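Local coordinates for uncharacterized lipoprotein yjhA (PDB 3CFU) that is of unknown function but is predicted to be a membrane-anchored lipoprotein, represented here by its DUF4352 domain, a beta-sandwich of two antiparallel sheets, at residues A[13-18]-A[68-73]; A[46-51]-A[86-91]; A[110-113]-A[119-122]; A[128-133]-A[137-142]. All coordinates share one frame; numbering follows the deposited sequence.

Contact 1 (A[13-18]-A[68-73]); sequences TNFTVN and IGFDLR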
loop_
_atom_site.group_PDB
_atom_site.type_symbol
_atom_site.label_atom_id
_atom_site.label_comp_id
_atom_site.label_asym_id
_atom_site.label_seq_id
_atom_site.Cartn_x
_atom_site.Cartn_y
_atom_site.Cartn_z
ATOM N N THR A 13 10.576 -2.287 9.264
ATOM C CA THR A 13 9.198 -1.996 9.638
ATOM C C THR A 13 8.422 -3.277 9.950
ATOM O O THR A 13 8.852 -4.363 9.583
ATOM C CB THR A 13 8.418 -1.326 8.466
ATOM O OG1 THR A 13 8.307 -2.256 7.378
ATOM C CG2 THR A 13 9.129 -0.077 7.969
ATOM N N ASN A 14 7.300 -3.143 10.665
ATOM C CA ASN A 14 6.397 -4.279 10.884
ATOM C C ASN A 14 5.287 -3.752 9.994
ATOM O O ASN A 14 4.922 -2.584 10.097
ATOM C CB ASN A 14 5.842 -4.393 12.304
ATOM C CG ASN A 14 6.781 -5.100 13.256
ATOM O OD1 ASN A 14 6.716 -4.876 14.463
ATOM N ND2 ASN A 14 7.645 -5.963 12.731
ATOM N N PHE A 15 4.742 -4.598 9.142
ATOM C CA PHE A 15 3.721 -4.165 8.209
ATOM C C PHE A 15 2.452 -4.993 8.260
ATOM O O PHE A 15 2.499 -6.209 8.450
ATOM C CB PHE A 15 4.288 -4.237 6.791
ATOM C CG PHE A 15 3.296 -3.912 5.728
ATOM C CD1 PHE A 15 2.974 -2.595 5.449
ATOM C CD2 PHE A 15 2.656 -4.925 5.027
ATOM C CE1 PHE A 15 2.036 -2.286 4.495
ATOM C CE2 PHE A 15 1.716 -4.627 4.067
ATOM C CZ PHE A 15 1.400 -3.299 3.801
ATOM N N THR A 16 1.315 -4.349 8.051
ATOM C CA THR A 16 0.077 -5.093 8.081
ATOM C C THR A 16 -1.012 -4.524 7.190
ATOM O O THR A 16 -1.133 -3.308 7.031
ATOM C CB THR A 16 -0.468 -5.211 9.548
ATOM O OG1 THR A 16 -1.835 -5.646 9.528
ATOM C CG2 THR A 16 -0.380 -3.898 10.260
ATOM N N VAL A 17 -1.772 -5.424 6.575
ATOM C CA VAL A 17 -2.902 -5.027 5.753
ATOM C C VAL A 17 -4.080 -5.236 6.710
ATOM O O VAL A 17 -4.375 -6.367 7.104
ATOM C CB VAL A 17 -3.079 -5.927 4.507
ATOM C CG1 VAL A 17 -4.271 -5.435 3.694
ATOM C CG2 VAL A 17 -1.820 -5.905 3.650
ATOM N N ASN A 18 -4.734 -4.146 7.100
ATOM C CA ASN A 18 -5.855 -4.210 8.038
ATOM C C ASN A 18 -7.128 -4.783 7.430
ATOM O O ASN A 18 -7.484 -5.929 7.703
ATOM C CB ASN A 18 -6.120 -2.819 8.609
ATOM C CG ASN A 18 -4.929 -2.270 9.372
ATOM O OD1 ASN A 18 -4.715 -1.056 9.432
ATOM N ND2 ASN A 18 -4.151 -3.164 9.969
ATOM N N ILE A 68 4.910 4.897 -3.574
ATOM C CA ILE A 68 5.589 4.087 -4.591
ATOM C C ILE A 68 6.042 2.719 -4.093
ATOM O O ILE A 68 6.393 1.847 -4.886
ATOM C CB ILE A 68 6.836 4.806 -5.187
ATOM C CG1 ILE A 68 7.850 5.115 -4.077
ATOM C CG2 ILE A 68 6.393 6.078 -5.937
ATOM C CD1 ILE A 68 9.220 5.535 -4.593
ATOM N N GLY A 69 6.026 2.524 -2.785
ATOM C CA GLY A 69 6.459 1.250 -2.252
ATOM C C GLY A 69 5.372 0.205 -2.332
ATOM O O GLY A 69 5.559 -0.923 -1.882
ATOM N N PHE A 70 4.244 0.570 -2.920
ATOM C CA PHE A 70 3.118 -0.339 -3.018
ATOM C C PHE A 70 2.676 -0.685 -4.428
ATOM O O PHE A 70 2.839 0.104 -5.356
ATOM C CB PHE A 70 1.933 0.246 -2.255
ATOM C CG PHE A 70 2.195 0.409 -0.797
ATOM C CD1 PHE A 70 2.658 1.615 -0.287
ATOM C CD2 PHE A 70 2.035 -0.668 0.060
ATOM C CE1 PHE A 70 2.963 1.751 1.059
ATOM C CE2 PHE A 70 2.337 -0.546 1.414
ATOM C CZ PHE A 70 2.803 0.665 1.917
ATOM N N ASP A 71 2.098 -1.867 -4.580
ATOM C CA ASP A 71 1.637 -2.310 -5.880
ATOM C C ASP A 71 0.654 -3.463 -5.743
ATOM O O ASP A 71 0.787 -4.302 -4.851
ATOM C CB ASP A 71 2.838 -2.726 -6.733
ATOM C CG ASP A 71 2.455 -3.072 -8.151
ATOM O OD1 ASP A 71 1.462 -2.502 -8.649
ATOM O OD2 ASP A 71 3.154 -3.895 -8.781
ATOM N N LEU A 72 -0.344 -3.478 -6.621
ATOM C CA LEU A 72 -1.363 -4.523 -6.633
ATOM C C LEU A 72 -1.194 -5.322 -7.920
ATOM O O LEU A 72 -1.130 -4.754 -9.013
ATOM C CB LEU A 72 -2.762 -3.907 -6.592
ATOM C CG LEU A 72 -3.915 -4.807 -6.141
ATOM C CD1 LEU A 72 -3.812 -5.056 -4.634
ATOM C CD2 LEU A 72 -5.244 -4.136 -6.481
ATOM N N ARG A 73 -1.117 -6.640 -7.792
ATOM C CA ARG A 73 -0.944 -7.497 -8.954
ATOM C C ARG A 73 -2.138 -8.441 -9.182
ATOM O O ARG A 73 -2.883 -8.754 -8.250
ATOM C CB ARG A 73 0.366 -8.291 -8.801
ATOM C CG ARG A 73 1.608 -7.398 -8.827
ATOM C CD ARG A 73 2.901 -8.139 -8.500
ATOM N NE ARG A 73 4.014 -7.201 -8.357
ATOM C CZ ARG A 73 5.147 -7.465 -7.707
ATOM N NH1 ARG A 73 5.323 -8.649 -7.137
ATOM N NH2 ARG A 73 6.094 -6.534 -7.606
#

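Contact 2 (A[46-51]-A[86-91]); sequences EERLII and IEEKGR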
loop_
_atom_site.group_PDB
_atom_site.type_symbol
_atom_site.label_atom_id
_atom_site.label_comp_id
_atom_site.label_asym_id
_atom_site.label_seq_id
_atom_site.Cartn_x
_atom_site.Cartn_y
_atom_site.Cartn_z
ATOM N N GLU A 46 -15.948 -0.711 -12.092
ATOM C CA GLU A 46 -16.696 -1.902 -11.649
ATOM C C GLU A 46 -16.742 -1.819 -10.093
ATOM O O GLU A 46 -17.802 -1.587 -9.484
ATOM C CB GLU A 46 -16.166 -3.212 -12.083
ATOM N N GLU A 47 -15.590 -2.010 -9.460
ATOM C CA GLU A 47 -15.493 -1.974 -8.003
ATOM C C GLU A 47 -14.133 -1.437 -7.560
ATOM O O GLU A 47 -13.099 -1.738 -8.166
ATOM C CB GLU A 47 -15.719 -3.371 -7.439
ATOM N N ARG A 48 -14.142 -0.642 -6.499
ATOM C CA ARG A 48 -12.924 -0.053 -5.990
ATOM C C ARG A 48 -12.499 -0.622 -4.645
ATOM O O ARG A 48 -13.268 -0.606 -3.683
ATOM C CB ARG A 48 -13.103 1.476 -5.847
ATOM C CG ARG A 48 -11.817 2.237 -5.550
ATOM C CD ARG A 48 -11.979 3.724 -5.833
ATOM N NE ARG A 48 -12.999 4.340 -4.990
ATOM C CZ ARG A 48 -12.844 4.595 -3.695
ATOM N NH1 ARG A 48 -11.704 4.293 -3.087
ATOM N NH2 ARG A 48 -13.829 5.154 -3.005
ATOM N N LEU A 49 -11.286 -1.158 -4.598
ATOM C CA LEU A 49 -10.742 -1.680 -3.355
ATOM C C LEU A 49 -10.208 -0.508 -2.509
ATOM O O LEU A 49 -9.671 0.470 -3.037
ATOM C CB LEU A 49 -9.578 -2.643 -3.641
ATOM C CG LEU A 49 -9.982 -4.026 -4.163
ATOM C CD1 LEU A 49 -11.074 -3.894 -5.207
ATOM C CD2 LEU A 49 -8.771 -4.744 -4.736
ATOM N N ILE A 50 -10.393 -0.610 -1.197
ATOM C CA ILE A 50 -9.890 0.394 -0.268
ATOM C C ILE A 50 -9.106 -0.374 0.776
ATOM O O ILE A 50 -9.651 -0.758 1.808
ATOM C CB ILE A 50 -10.993 1.173 0.463
ATOM C CG1 ILE A 50 -11.854 1.939 -0.541
ATOM C CG2 ILE A 50 -10.360 2.132 1.465
ATOM C CD1 ILE A 50 -12.745 1.048 -1.372
ATOM N N ILE A 51 -7.826 -0.604 0.501
ATOM C CA ILE A 51 -6.971 -1.336 1.421
ATOM C C ILE A 51 -6.364 -0.404 2.454
ATOM O O ILE A 51 -5.756 0.611 2.109
ATOM C CB ILE A 51 -5.831 -2.056 0.662
ATOM C CG1 ILE A 51 -6.427 -3.034 -0.357
ATOM C CG2 ILE A 51 -4.946 -2.807 1.639
ATOM C CD1 ILE A 51 -5.447 -3.537 -1.387
ATOM N N ILE A 86 -12.060 11.011 -2.903
ATOM C CA ILE A 86 -12.208 12.170 -2.038
ATOM C C ILE A 86 -12.816 11.748 -0.700
ATOM O O ILE A 86 -12.729 12.476 0.291
ATOM C CB ILE A 86 -13.138 13.222 -2.702
ATOM C CG1 ILE A 86 -12.736 13.424 -4.169
ATOM C CG2 ILE A 86 -13.089 14.536 -1.936
ATOM C CD1 ILE A 86 -13.295 12.371 -5.124
ATOM N N GLU A 87 -13.425 10.567 -0.682
ATOM C CA GLU A 87 -14.061 10.056 0.525
ATOM C C GLU A 87 -13.072 9.775 1.652
ATOM O O GLU A 87 -13.203 10.331 2.745
ATOM C CB GLU A 87 -14.869 8.797 0.194
ATOM C CG GLU A 87 -16.013 9.044 -0.786
ATOM C CD GLU A 87 -16.746 7.772 -1.157
ATOM O OE1 GLU A 87 -17.413 7.189 -0.278
ATOM O OE2 GLU A 87 -16.650 7.353 -2.329
ATOM N N GLU A 88 -12.082 8.926 1.396
ATOM C CA GLU A 88 -11.091 8.605 2.417
ATOM C C GLU A 88 -10.129 9.787 2.596
ATOM O O GLU A 88 -8.909 9.609 2.638
ATOM C CB GLU A 88 -10.308 7.344 2.031
ATOM C CG GLU A 88 -11.124 6.282 1.305
ATOM C CD GLU A 88 -11.377 6.651 -0.143
ATOM O OE1 GLU A 88 -10.391 6.853 -0.884
ATOM O OE2 GLU A 88 -12.557 6.739 -0.543
ATOM N N LYS A 89 -10.688 10.992 2.691
ATOM C CA LYS A 89 -9.899 12.208 2.873
ATOM C C LYS A 89 -9.189 12.145 4.225
ATOM O O LYS A 89 -9.816 11.886 5.256
ATOM C CB LYS A 89 -10.807 13.437 2.799
ATOM N N GLY A 90 -7.878 12.377 4.207
ATOM C CA GLY A 90 -7.085 12.324 5.423
ATOM C C GLY A 90 -6.520 10.932 5.672
ATOM O O GLY A 90 -5.641 10.752 6.518
ATOM N N ARG A 91 -7.014 9.943 4.932
ATOM C CA ARG A 91 -6.559 8.562 5.096
ATOM C C ARG A 91 -5.676 8.088 3.943
ATOM O O ARG A 91 -4.919 7.126 4.087
ATOM C CB ARG A 91 -7.764 7.618 5.220
ATOM C CG ARG A 91 -8.695 7.905 6.397
ATOM C CD ARG A 91 -9.963 7.054 6.305
ATOM N NE ARG A 91 -9.697 5.637 6.542
ATOM C CZ ARG A 91 -10.339 4.637 5.941
ATOM N NH1 ARG A 91 -11.291 4.887 5.052
ATOM N NH2 ARG A 91 -10.030 3.380 6.234
HETATM O O HOH W 1 -15.534 7.358 -4.848
#

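Contact 3 (A[110-113]-A[119-122]); sequences YVIP and HYTL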
loop_
_atom_site.group_PDB
_atom_site.type_symbol
_atom_site.label_atom_id
_atom_site.label_comp_id
_atom_site.label_asym_id
_atom_site.label_seq_id
_atom_site.Cartn_x
_atom_site.Cartn_y
_atom_site.Cartn_z
ATOM N N TYR A 110 -7.721 0.892 -5.598
ATOM C CA TYR A 110 -7.619 0.380 -6.962
ATOM C C TYR A 110 -8.988 0.008 -7.517
ATOM O O TYR A 110 -9.894 -0.357 -6.769
ATOM C CB TYR A 110 -6.745 -0.872 -6.975
ATOM C CG TYR A 110 -5.398 -0.699 -6.329
ATOM C CD1 TYR A 110 -4.288 -0.316 -7.080
ATOM C CD2 TYR A 110 -5.231 -0.914 -4.961
ATOM C CE1 TYR A 110 -3.043 -0.151 -6.485
ATOM C CE2 TYR A 110 -3.987 -0.749 -4.353
ATOM C CZ TYR A 110 -2.899 -0.366 -5.122
ATOM O OH TYR A 110 -1.678 -0.172 -4.527
ATOM N N VAL A 111 -9.124 0.086 -8.835
ATOM C CA VAL A 111 -10.370 -0.258 -9.499
ATOM C C VAL A 111 -10.204 -1.606 -10.186
ATOM O O VAL A 111 -9.283 -1.808 -10.979
ATOM C CB VAL A 111 -10.754 0.809 -10.526
ATOM C CG1 VAL A 111 -11.157 2.086 -9.801
ATOM C CG2 VAL A 111 -9.582 1.085 -11.459
ATOM N N ILE A 112 -11.099 -2.535 -9.862
ATOM C CA ILE A 112 -11.039 -3.872 -10.429
ATOM C C ILE A 112 -12.435 -4.421 -10.737
ATOM O O ILE A 112 -13.446 -3.831 -10.354
ATOM C CB ILE A 112 -10.327 -4.861 -9.455
ATOM C CG1 ILE A 112 -11.201 -5.115 -8.221
ATOM C CG2 ILE A 112 -8.971 -4.302 -9.047
ATOM C CD1 ILE A 112 -10.882 -6.421 -7.501
ATOM N N PRO A 113 -12.500 -5.563 -11.444
ATOM C CA PRO A 113 -13.755 -6.225 -11.821
ATOM C C PRO A 113 -14.604 -6.586 -10.599
ATOM O O PRO A 113 -14.071 -6.997 -9.568
ATOM C CB PRO A 113 -13.280 -7.474 -12.555
ATOM C CG PRO A 113 -11.959 -7.074 -13.119
ATOM C CD PRO A 113 -11.339 -6.263 -12.022
ATOM N N HIS A 119 -8.486 -12.546 -6.409
ATOM C CA HIS A 119 -7.412 -12.785 -7.368
ATOM C C HIS A 119 -6.290 -11.760 -7.231
ATOM O O HIS A 119 -5.374 -11.722 -8.053
ATOM C CB HIS A 119 -7.983 -12.730 -8.787
ATOM C CG HIS A 119 -9.007 -13.785 -9.066
ATOM N ND1 HIS A 119 -9.979 -13.646 -10.032
ATOM C CD2 HIS A 119 -9.211 -15.000 -8.499
ATOM C CE1 HIS A 119 -10.742 -14.726 -10.046
ATOM N NE2 HIS A 119 -10.297 -15.562 -9.124
ATOM N N TYR A 120 -6.345 -10.948 -6.181
ATOM C CA TYR A 120 -5.352 -9.897 -5.991
ATOM C C TYR A 120 -4.403 -9.995 -4.798
ATOM O O TYR A 120 -4.785 -10.366 -3.685
ATOM C CB TYR A 120 -6.077 -8.549 -5.965
ATOM C CG TYR A 120 -6.692 -8.190 -7.295
ATOM C CD1 TYR A 120 -6.037 -7.328 -8.175
ATOM C CD2 TYR A 120 -7.914 -8.736 -7.694
ATOM C CE1 TYR A 120 -6.583 -7.015 -9.421
ATOM C CE2 TYR A 120 -8.468 -8.432 -8.940
ATOM C CZ TYR A 120 -7.798 -7.569 -9.794
ATOM O OH TYR A 120 -8.350 -7.245 -11.012
ATOM N N THR A 121 -3.156 -9.630 -5.055
ATOM C CA THR A 121 -2.121 -9.657 -4.046
ATOM C C THR A 121 -1.530 -8.265 -3.881
ATOM O O THR A 121 -1.184 -7.607 -4.860
ATOM C CB THR A 121 -0.993 -10.616 -4.460
ATOM O OG1 THR A 121 -1.564 -11.865 -4.870
ATOM C CG2 THR A 121 -0.035 -10.857 -3.296
ATOM N N LEU A 122 -1.439 -7.803 -2.641
ATOM C CA LEU A 122 -0.841 -6.503 -2.404
ATOM C C LEU A 122 0.638 -6.809 -2.228
ATOM O O LEU A 122 1.005 -7.829 -1.628
ATOM C CB LEU A 122 -1.398 -5.835 -1.145
ATOM C CG LEU A 122 -0.784 -4.442 -0.928
ATOM C CD1 LEU A 122 -1.285 -3.496 -2.007
ATOM C CD2 LEU A 122 -1.124 -3.913 0.450
#

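Contact 4 (A[128-133]-A[137-142]); sequences LADTNS and EERVKD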
loop_
_atom_site.group_PDB
_atom_site.type_symbol
_atom_site.label_atom_id
_atom_site.label_comp_id
_atom_site.label_asym_id
_atom_site.label_seq_id
_atom_site.Cartn_x
_atom_site.Cartn_y
_atom_site.Cartn_z
ATOM N N LEU A 128 11.708 0.176 -1.179
ATOM C CA LEU A 128 11.022 1.101 -2.079
ATOM C C LEU A 128 10.144 2.080 -1.297
ATOM O O LEU A 128 10.086 3.259 -1.636
ATOM C CB LEU A 128 10.145 0.325 -3.074
ATOM C CG LEU A 128 10.630 0.026 -4.506
ATOM C CD1 LEU A 128 10.462 1.264 -5.398
ATOM C CD2 LEU A 128 12.082 -0.434 -4.471
ATOM N N ALA A 129 9.468 1.584 -0.257
ATOM C CA ALA A 129 8.569 2.393 0.570
ATOM C C ALA A 129 9.265 3.456 1.377
ATOM O O ALA A 129 8.646 4.437 1.783
ATOM C CB ALA A 129 7.777 1.500 1.534
ATOM N N ASP A 130 10.547 3.251 1.635
ATOM C CA ASP A 130 11.304 4.213 2.422
ATOM C C ASP A 130 12.195 5.023 1.489
ATOM O O ASP A 130 13.131 4.506 0.890
ATOM C CB ASP A 130 12.131 3.493 3.477
ATOM C CG ASP A 130 12.875 4.446 4.385
ATOM O OD1 ASP A 130 12.820 5.676 4.151
ATOM O OD2 ASP A 130 13.521 3.958 5.337
ATOM N N THR A 131 11.896 6.313 1.401
ATOM C CA THR A 131 12.611 7.195 0.506
ATOM C C THR A 131 13.709 8.076 1.127
ATOM O O THR A 131 14.197 9.023 0.504
ATOM C CB THR A 131 11.575 8.024 -0.264
ATOM O OG1 THR A 131 12.124 8.418 -1.524
ATOM C CG2 THR A 131 11.135 9.222 0.540
ATOM N N ASN A 132 14.102 7.737 2.354
ATOM C CA ASN A 132 15.161 8.433 3.068
ATOM C C ASN A 132 16.417 8.291 2.214
ATOM O O ASN A 132 16.883 7.177 1.986
ATOM C CB ASN A 132 15.394 7.751 4.414
ATOM C CG ASN A 132 16.346 8.519 5.309
ATOM O OD1 ASN A 132 17.178 9.297 4.837
ATOM N ND2 ASN A 132 16.238 8.291 6.612
ATOM N N SER A 133 16.969 9.410 1.749
ATOM C CA SER A 133 18.166 9.378 0.904
ATOM C C SER A 133 19.506 9.364 1.661
ATOM O O SER A 133 20.557 9.121 1.071
ATOM C CB SER A 133 18.139 10.562 -0.084
ATOM O OG SER A 133 18.130 11.821 0.576
ATOM N N GLU A 137 22.269 3.234 0.917
ATOM C CA GLU A 137 23.182 2.102 0.774
ATOM C C GLU A 137 23.122 1.242 2.025
ATOM O O GLU A 137 23.285 0.026 1.961
ATOM C CB GLU A 137 24.625 2.581 0.557
ATOM C CG GLU A 137 24.937 3.042 -0.857
ATOM C CD GLU A 137 24.891 1.905 -1.871
ATOM O OE1 GLU A 137 23.882 1.163 -1.900
ATOM O OE2 GLU A 137 25.862 1.755 -2.647
ATOM N N GLU A 138 22.879 1.883 3.164
ATOM C CA GLU A 138 22.822 1.183 4.442
ATOM C C GLU A 138 21.584 0.317 4.628
ATOM O O GLU A 138 21.363 -0.224 5.713
ATOM C CB GLU A 138 22.918 2.193 5.587
ATOM C CG GLU A 138 24.209 3.003 5.576
ATOM C CD GLU A 138 24.150 4.215 6.493
ATOM O OE1 GLU A 138 23.640 4.074 7.626
ATOM O OE2 GLU A 138 24.621 5.303 6.084
ATOM N N ARG A 139 20.784 0.169 3.578
ATOM C CA ARG A 139 19.579 -0.642 3.686
ATOM C C ARG A 139 19.145 -1.350 2.399
ATOM O O ARG A 139 17.983 -1.734 2.252
ATOM C CB ARG A 139 18.431 0.216 4.255
ATOM C CG ARG A 139 18.188 1.546 3.559
ATOM C CD ARG A 139 17.191 2.430 4.338
ATOM N NE ARG A 139 16.814 3.621 3.568
ATOM C CZ ARG A 139 15.919 3.619 2.581
ATOM N NH1 ARG A 139 15.295 2.497 2.244
ATOM N NH2 ARG A 139 15.665 4.735 1.905
ATOM N N VAL A 140 20.086 -1.539 1.479
ATOM C CA VAL A 140 19.789 -2.226 0.230
ATOM C C VAL A 140 19.310 -3.659 0.484
ATOM O O VAL A 140 18.605 -4.237 -0.336
ATOM C CB VAL A 140 21.026 -2.280 -0.694
ATOM C CG1 VAL A 140 21.291 -0.907 -1.297
ATOM C CG2 VAL A 140 22.239 -2.738 0.097
ATOM N N LYS A 141 19.690 -4.229 1.622
ATOM C CA LYS A 141 19.280 -5.591 1.944
ATOM C C LYS A 141 17.765 -5.731 2.133
ATOM O O LYS A 141 17.212 -6.824 2.002
ATOM C CB LYS A 141 20.016 -6.079 3.193
ATOM C CG LYS A 141 21.509 -6.315 2.978
ATOM C CD LYS A 141 22.149 -6.957 4.209
ATOM C CE LYS A 141 23.569 -7.447 3.941
ATOM N NZ LYS A 141 24.597 -6.432 4.301
ATOM N N ASP A 142 17.095 -4.625 2.434
ATOM C CA ASP A 142 15.647 -4.636 2.631
ATOM C C ASP A 142 14.887 -4.735 1.315
ATOM O O ASP A 142 13.676 -4.933 1.310
ATOM C CB ASP A 142 15.193 -3.359 3.357
ATOM C CG ASP A 142 15.742 -3.255 4.767
ATOM O OD1 ASP A 142 16.126 -4.300 5.339
ATOM O OD2 ASP A 142 15.776 -2.130 5.309
#

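Contact 1 (A[13-18]-A[68-73])
Phe15 and Phe70 sit on extended backbones in two different sheets, strand 13-23 in one and strand 70-73 in the other, and their CA atoms stand 11.9 Å apart. No backbone hydrogen bond spans that distance: the strands face each other as the two layers of a beta-sandwich, a fold consistent with the kinship of this family to the MPT63-MPB63 clan. Each strand finds its hydrogen-bonding partners within its own sheet, as when Phe15 pairs with Phe8 and Thr16 with Thr54 in the first, and Arg73 with Thr121 in the second. What joins the layers here is a pair of rings in the buried interior.

Both CB atoms point toward the opposite layer. In Phe15, CG lies anti to the backbone N (chi1 176°), which carries the ring off its strand and brings CE1 and CZ to Phe70. Phe70 has CG anti to its carbonyl carbon instead, and answers with CE2 and CZ. The ring planes are inclined at 37° with centroids 5.9 Å apart, an oblique pairing that is neither a parallel stack nor a T-shaped one. Tyr124 joins them, stacking on Phe15 and meeting Phe70, while its hydroxyl bonds to Thr13 OG1; Leu108 and Leu93 also lie against Phe70. The aromatic pair thus belongs to a larger apolar filling drawn from both sheets. Within it Phe15 CE1 approaches the edge of the Phe70 ring, close to that ring's plane, and comes to 3.6 Å from CE2.

Contact 2 (A[46-51]-A[86-91])
The guanidinium of Arg48 is met along its edge by two carboxylates, those of Glu88 and Glu87, with OE2 of each lying near its plane and neither acid stacked on a face. The Glu88 carboxylate is turned 35° from the guanidinium, whereas that of Glu87 stands steeply across it at 75°. The stronger link runs from Arg48 NH2 to Glu88 OE2, 3.2 Å, a charged hydrogen bond that reaches the oxygen from above the carboxylate plane and is bent to 142°. Arg48 NH2 also forms a long salt bridge with Glu87 OE2 at 3.6 Å, and a water hydrogen-bonded to that oxygen makes a weak bond with the same nitrogen.

Both chains are bent where they meet: Arg48 folds at chi3, and Glu88 curls at chi2, which swings its carboxylate round to the arginine, while its CG lies 4.2 Å from Ile50 CG2. Through this network the loop 86-91 is tied to strand 47-57 of the four-stranded sheet of the sandwich. Second-shell residues hold further atoms of both groups: Arg48 NH1 is hydrogen-bonded to Ser109 OG, and Glu88 OE1 to the backbone N of Ser85.

Two acids beside one buried base would leave an excess of negative charge, so Arg48 is likely to stay protonated, and the burial of Glu88 is probably paid for by this salt bridge together with the Ser85 amide.

Contact 3 (A[110-113]-A[119-122])
Tyr110 opens the contact at the end of strand 103-112, sending its hydroxyl across to Leu122, where OH lies 4.2 Å from CD1. The two side chains cross at about a right angle, and Leu72 touches both of them. Ile112, the next inward-facing residue, meets the ring of Tyr120 from the opposite direction. With CG1 held between its own backbone N and carbonyl carbon (chi1 69°), Ile112 spreads its two branches along the tyrosine: CD1 comes to 3.5 Å from CE2, and CG2 to 3.6 Å from CZ. At Pro113 the strand has ended, and the ring carbon CD rests 3.3 Å from Tyr120 OH.

Together the segments form a beta arch, in which the chain leaves one sheet of the sandwich and enters the other, so that side chains rather than backbone bonds join them. Trading Tyr120 for an alanine would probably open a gap beside Ile112 and strip Pro113 CD of its neighbour, weakening the packing where the sheets meet. No hydrogen bond crosses this contact. Its cohesion probably rests mainly on the packing of carbon atoms, closest between Ile112 and the Tyr120 ring, with the tyrosine oxygens approached here by carbon atoms alone.

Contact 4 (A[128-133]-A[137-142])
Arg139 drives its side chain into the turn at Asp130 and Asn132, and nearly all the close packing of this contact gathers round its guanidinium. NH2 grips two backbone oxygens, Asp130 O and Asn132 O, each at 2.7 Å. The bond to Asn132 O is the straighter, at 161°, and lies in the guanidinium plane; that to Asp130 O is bent and leaves the donor well above the carbonyl plane. NH1 adds a weak bond to Asp130 O at 3.2 Å. Over one face of the guanidinium lies the Asp130 carboxylate, stacked almost parallel at 10°, its CG 3.6 Å above the centre. No N-H points at Asp130 OD1, 3.7 Å from Arg139 NH2; the pair is a long salt bridge, an attraction of charges without a hydrogen bond.

Asp130 is the first residue to leave the helix 126-129, and it builds an Asx turn: OD1 accepts from Asn132 N at 3.0 Å, and also from the backbone N of Ser64. The turn is consistent with both carbonyls facing the arginine. A leucine in place of Arg139 would probably leave both carbonyls without their shared donor and the Asp130 carboxylate without its stacked countercharge.

The outer side is looser. Exposed Thr131 directs its CB away and approaches only through its backbone, C standing 3.9 Å from Arg139 NH2, and Asn132 CB is 3.9 Å from Arg139 NH2 too. The arginine stalk, extended from CG to NE, reaches across from the 3-10 segment; near its end NE is hydrogen-bonded to Asn135 OD1, from the preceding turn.

In the fold
The centre of contact 1 lies about 4 Å from that of the chain and its chemistry is wholly aromatic, while contacts 2 and 3, each centred about 12 Å out, trade that filling for a salt-bridge network and for an apolar arch. These three share elements: strands 13-23, 47-57 and 103-112 are successive neighbours in one sheet, strands 70-73 and 121-124 in the other, and Leu72 touches Ile51, Leu49 and Tyr110. Contacts 1 and 3 both bridge the sheets; contact 2 instead fastens a loop to one of them. Contact 4, centred about 17 Å out and only partly buried, relies on backbone carbonyls, and meets contact 1 where Leu128 and Ala129 pack on Gly69.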